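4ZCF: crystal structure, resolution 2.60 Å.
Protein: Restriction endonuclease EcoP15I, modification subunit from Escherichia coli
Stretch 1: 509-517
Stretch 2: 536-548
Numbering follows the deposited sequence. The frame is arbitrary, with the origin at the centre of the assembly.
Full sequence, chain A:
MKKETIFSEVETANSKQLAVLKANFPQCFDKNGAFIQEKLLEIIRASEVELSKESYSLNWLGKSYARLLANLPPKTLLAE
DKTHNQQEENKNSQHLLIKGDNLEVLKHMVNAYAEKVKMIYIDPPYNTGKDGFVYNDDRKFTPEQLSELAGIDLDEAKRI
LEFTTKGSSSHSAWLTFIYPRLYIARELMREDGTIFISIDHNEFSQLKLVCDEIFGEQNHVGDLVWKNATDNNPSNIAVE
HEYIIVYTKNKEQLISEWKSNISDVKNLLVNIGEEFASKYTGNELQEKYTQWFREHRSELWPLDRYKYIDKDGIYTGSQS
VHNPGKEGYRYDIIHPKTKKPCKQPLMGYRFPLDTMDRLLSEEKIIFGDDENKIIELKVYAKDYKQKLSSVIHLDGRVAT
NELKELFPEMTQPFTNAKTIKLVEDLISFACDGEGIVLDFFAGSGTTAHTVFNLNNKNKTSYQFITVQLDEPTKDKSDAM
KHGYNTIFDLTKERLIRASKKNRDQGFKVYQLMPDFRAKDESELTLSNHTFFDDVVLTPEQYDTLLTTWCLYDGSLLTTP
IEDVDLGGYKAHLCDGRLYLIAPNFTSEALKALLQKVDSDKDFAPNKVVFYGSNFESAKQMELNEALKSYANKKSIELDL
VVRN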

# COMPACT_ATOMS: atom_id res chain seq x y z
N VAL A 509 28.48 12.98 -1.08
CA VAL A 509 28.72 11.81 -0.23
C VAL A 509 28.53 12.23 1.25
O VAL A 509 28.91 13.34 1.63
CB VAL A 509 30.08 11.09 -0.49
CG1 VAL A 509 30.31 9.91 0.46
CG2 VAL A 509 30.18 10.61 -1.93
N TYR A 510 27.88 11.36 2.02
CA TYR A 510 27.60 11.46 3.44
C TYR A 510 27.86 10.10 4.03
O TYR A 510 27.77 9.11 3.31
CB TYR A 510 26.15 11.88 3.69
CG TYR A 510 25.95 13.36 3.51
CD1 TYR A 510 26.16 14.24 4.56
CD2 TYR A 510 25.63 13.89 2.26
CE1 TYR A 510 26.01 15.61 4.39
CE2 TYR A 510 25.50 15.27 2.08
CZ TYR A 510 25.71 16.13 3.13
OH TYR A 510 25.54 17.48 2.96
N GLN A 511 28.25 10.06 5.30
CA GLN A 511 28.57 8.82 6.01
C GLN A 511 28.18 8.86 7.48
O GLN A 511 28.16 9.93 8.10
CB GLN A 511 30.06 8.48 5.86
CG GLN A 511 31.01 9.59 6.30
CD GLN A 511 32.38 9.33 5.77
OE1 GLN A 511 33.11 8.45 6.25
NE2 GLN A 511 32.74 10.04 4.71
N LEU A 512 27.89 7.68 8.05
CA LEU A 512 27.58 7.58 9.47
C LEU A 512 28.87 7.72 10.29
O LEU A 512 29.91 7.17 9.90
CB LEU A 512 26.89 6.25 9.82
CG LEU A 512 25.47 6.02 9.37
CD1 LEU A 512 25.04 4.64 9.75
CD2 LEU A 512 24.52 7.07 9.94
N MET A 513 28.80 8.45 11.42
CA MET A 513 29.96 8.68 12.31
C MET A 513 29.65 8.19 13.71
O MET A 513 28.50 8.33 14.13
CB MET A 513 30.33 10.18 12.42
CG MET A 513 30.66 10.83 11.10
SD MET A 513 32.20 10.25 10.35
CE MET A 513 33.39 11.23 11.23
N PRO A 514 30.68 7.70 14.47
CA PRO A 514 30.44 7.30 15.87
C PRO A 514 29.99 8.50 16.69
O PRO A 514 30.46 9.60 16.40
CB PRO A 514 31.80 6.77 16.34
CG PRO A 514 32.80 7.29 15.38
CD PRO A 514 32.09 7.46 14.08
N ASP A 515 29.03 8.33 17.63
CA ASP A 515 28.51 9.47 18.43
C ASP A 515 29.47 9.87 19.56
O ASP A 515 29.26 9.48 20.71
CB ASP A 515 27.09 9.18 18.96
CG ASP A 515 26.41 10.29 19.77
OD1 ASP A 515 27.02 11.37 19.95
OD2 ASP A 515 25.27 10.07 20.22
N PHE A 516 30.49 10.70 19.24
CA PHE A 516 31.54 11.17 20.17
C PHE A 516 31.02 11.92 21.42
O PHE A 516 31.72 11.93 22.44
CB PHE A 516 32.62 12.00 19.43
CG PHE A 516 32.12 13.32 18.91
CD1 PHE A 516 32.05 14.44 19.74
CD2 PHE A 516 31.67 13.44 17.60
CE1 PHE A 516 31.53 15.64 19.28
CE2 PHE A 516 31.15 14.66 17.14
CZ PHE A 516 31.08 15.75 17.98
N ARG A 517 29.83 12.54 21.34
CA ARG A 517 29.18 13.33 22.39
C ARG A 517 28.35 12.48 23.38
O ARG A 517 27.64 13.05 24.23
CB ARG A 517 28.30 14.42 21.76
N VAL A 536 37.44 19.64 24.04
CA VAL A 536 37.37 20.68 23.00
C VAL A 536 37.04 19.95 21.68
O VAL A 536 37.51 18.83 21.45
CB VAL A 536 38.68 21.51 22.88
CG1 VAL A 536 38.41 22.86 22.21
CG2 VAL A 536 39.36 21.72 24.23
N LEU A 537 36.16 20.55 20.86
CA LEU A 537 35.77 19.91 19.61
C LEU A 537 36.91 19.92 18.61
O LEU A 537 37.52 20.97 18.35
CB LEU A 537 34.54 20.61 18.96
CG LEU A 537 33.19 20.58 19.65
CD1 LEU A 537 32.23 21.53 18.95
CD2 LEU A 537 32.61 19.19 19.67
N THR A 538 37.17 18.75 18.02
CA THR A 538 38.13 18.57 16.94
C THR A 538 37.48 19.27 15.71
O THR A 538 36.26 19.18 15.56
CB THR A 538 38.34 17.07 16.75
OG1 THR A 538 39.30 16.64 17.71
CG2 THR A 538 38.78 16.67 15.37
N PRO A 539 38.25 20.02 14.86
CA PRO A 539 37.63 20.65 13.67
C PRO A 539 36.74 19.71 12.87
O PRO A 539 35.77 20.16 12.27
CB PRO A 539 38.84 21.13 12.85
CG PRO A 539 39.91 21.32 13.85
CD PRO A 539 39.71 20.26 14.89
N GLU A 540 37.04 18.39 12.89
CA GLU A 540 36.22 17.36 12.25
C GLU A 540 34.92 17.17 13.06
O GLU A 540 33.85 17.23 12.47
CB GLU A 540 36.98 16.03 12.06
CG GLU A 540 36.12 14.89 11.51
CD GLU A 540 36.86 13.73 10.87
OE1 GLU A 540 36.83 12.61 11.44
OE2 GLU A 540 37.44 13.94 9.78
N GLN A 541 35.03 17.00 14.40
CA GLN A 541 33.87 16.82 15.28
C GLN A 541 32.86 17.96 15.14
O GLN A 541 31.68 17.70 14.93
CB GLN A 541 34.31 16.59 16.73
CG GLN A 541 35.04 15.24 16.93
CD GLN A 541 35.69 15.04 18.29
OE1 GLN A 541 35.83 15.96 19.10
NE2 GLN A 541 36.10 13.82 18.58
N TYR A 542 33.35 19.21 15.13
CA TYR A 542 32.60 20.47 14.96
C TYR A 542 31.73 20.41 13.68
O TYR A 542 30.58 20.86 13.68
CB TYR A 542 33.62 21.62 14.85
CG TYR A 542 33.05 22.99 14.56
CD1 TYR A 542 32.56 23.32 13.29
CD2 TYR A 542 33.10 24.00 15.52
CE1 TYR A 542 32.03 24.58 13.03
CE2 TYR A 542 32.60 25.28 15.25
CZ TYR A 542 32.07 25.56 14.00
OH TYR A 542 31.56 26.81 13.73
N ASP A 543 32.33 19.91 12.56
CA ASP A 543 31.67 19.77 11.27
C ASP A 543 30.62 18.66 11.28
O ASP A 543 29.56 18.84 10.69
CB ASP A 543 32.70 19.58 10.15
CG ASP A 543 33.46 20.84 9.76
OD1 ASP A 543 32.89 21.96 9.93
OD2 ASP A 543 34.59 20.71 9.23
N THR A 544 30.90 17.53 11.98
CA THR A 544 29.97 16.42 12.19
C THR A 544 28.69 16.91 12.92
O THR A 544 27.60 16.55 12.50
CB THR A 544 30.66 15.24 12.88
OG1 THR A 544 31.84 14.90 12.14
CG2 THR A 544 29.75 14.00 12.98
N LEU A 545 28.84 17.77 13.94
CA LEU A 545 27.72 18.35 14.71
C LEU A 545 26.83 19.22 13.87
O LEU A 545 25.63 19.05 13.92
CB LEU A 545 28.23 19.17 15.90
CG LEU A 545 28.82 18.44 17.09
CD1 LEU A 545 29.04 19.43 18.22
CD2 LEU A 545 27.90 17.32 17.58
N LEU A 546 27.41 20.19 13.14
CA LEU A 546 26.70 21.14 12.28
C LEU A 546 25.82 20.40 11.26
O LEU A 546 24.64 20.75 11.12
CB LEU A 546 27.73 22.03 11.57
CG LEU A 546 27.24 23.11 10.63
CD1 LEU A 546 26.33 24.14 11.34
CD2 LEU A 546 28.41 23.80 9.97
N THR A 547 26.39 19.38 10.59
CA THR A 547 25.78 18.51 9.58
C THR A 547 24.61 17.72 10.19
O THR A 547 23.53 17.70 9.61
CB THR A 547 26.89 17.60 8.95
OG1 THR A 547 27.83 18.44 8.27
CG2 THR A 547 26.33 16.54 7.99
N THR A 548 24.85 17.06 11.34
CA THR A 548 23.83 16.29 12.06
C THR A 548 22.71 17.23 12.55
O THR A 548 21.55 16.94 12.33
CB THR A 548 24.49 15.54 13.24
OG1 THR A 548 25.58 14.75 12.75
CG2 THR A 548 23.51 14.67 14.00

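The helix of stretch 2 packs against the strand and following loop of stretch 1 through side chains, with no hydrogen bond crossing between them. The axes of helix and strand approach to 10.6 Å and their N-to-C directions differ by 117°, so successive turns of the helix meet residues progressively earlier in stretch 1: Phe 516, then Met 513, then Tyr 510. About 400 Å² is buried, both sides summed, and Phe 516 contributes the largest share.

Leu 537 precedes the helix. Its CA-to-CB bond points sideways, but the side chain reaches far enough for CD2 to lie 3.7 Å from CE1 of Phe 516, an apolar contact suited to a branched aliphatic chain. Thr 538, at the N-cap position, makes no capping bond with its side chain; instead its backbone N donates to OE1 of Gln 541 at 3.3 Å, nearly in line with the acceptor.

Glu 540 is exposed, as befits a carboxylate, yet its extended chain brings OE1 to 3.7 Å from CE of Met 513. This is a van der Waals approach of a methyl group, with no polar partner on the methionine.

Gln 541 serves two purposes. While its amide oxygen accepts the bond from Thr 538, its aliphatic CB sits over one face of the Phe 516 ring, 3.8 Å from CB to the ring centroid and 21° off the ring normal, a CH-pi contact.

One turn on, the CA-to-CB bond of Thr 544 points toward stretch 1. Its OG1 donates to the backbone O of Glu 540 at 3.1 Å, satisfying the hydroxyl within the helix, while its CG2 lies 3.8 Å from CG of Met 513. Its CB also stands at the edge of the Phe 516 ring, 4.3 Å from CE2. Met 513, with all three chi angles in the m range, is long and flexible enough to touch both Glu 540 and Thr 544.

Leu 545 is buried; its CA-to-CB bond runs sideways, but its end comes nearer, placing CD2 3.6 Å from CZ of Phe 516. With Leu 537 and Gln 541 it gives the ring carbon neighbours, which suits phenylalanine, whose side chain has no polar group to satisfy.

Thr 547 completes the contact. Its CA-to-CB bond points toward the strand, and its CG2 meets the edge of the Tyr 510 ring, 3.7 Å from CE1. The compact methyl fits this buried position, where the tyrosine contributes ring carbon to the packing.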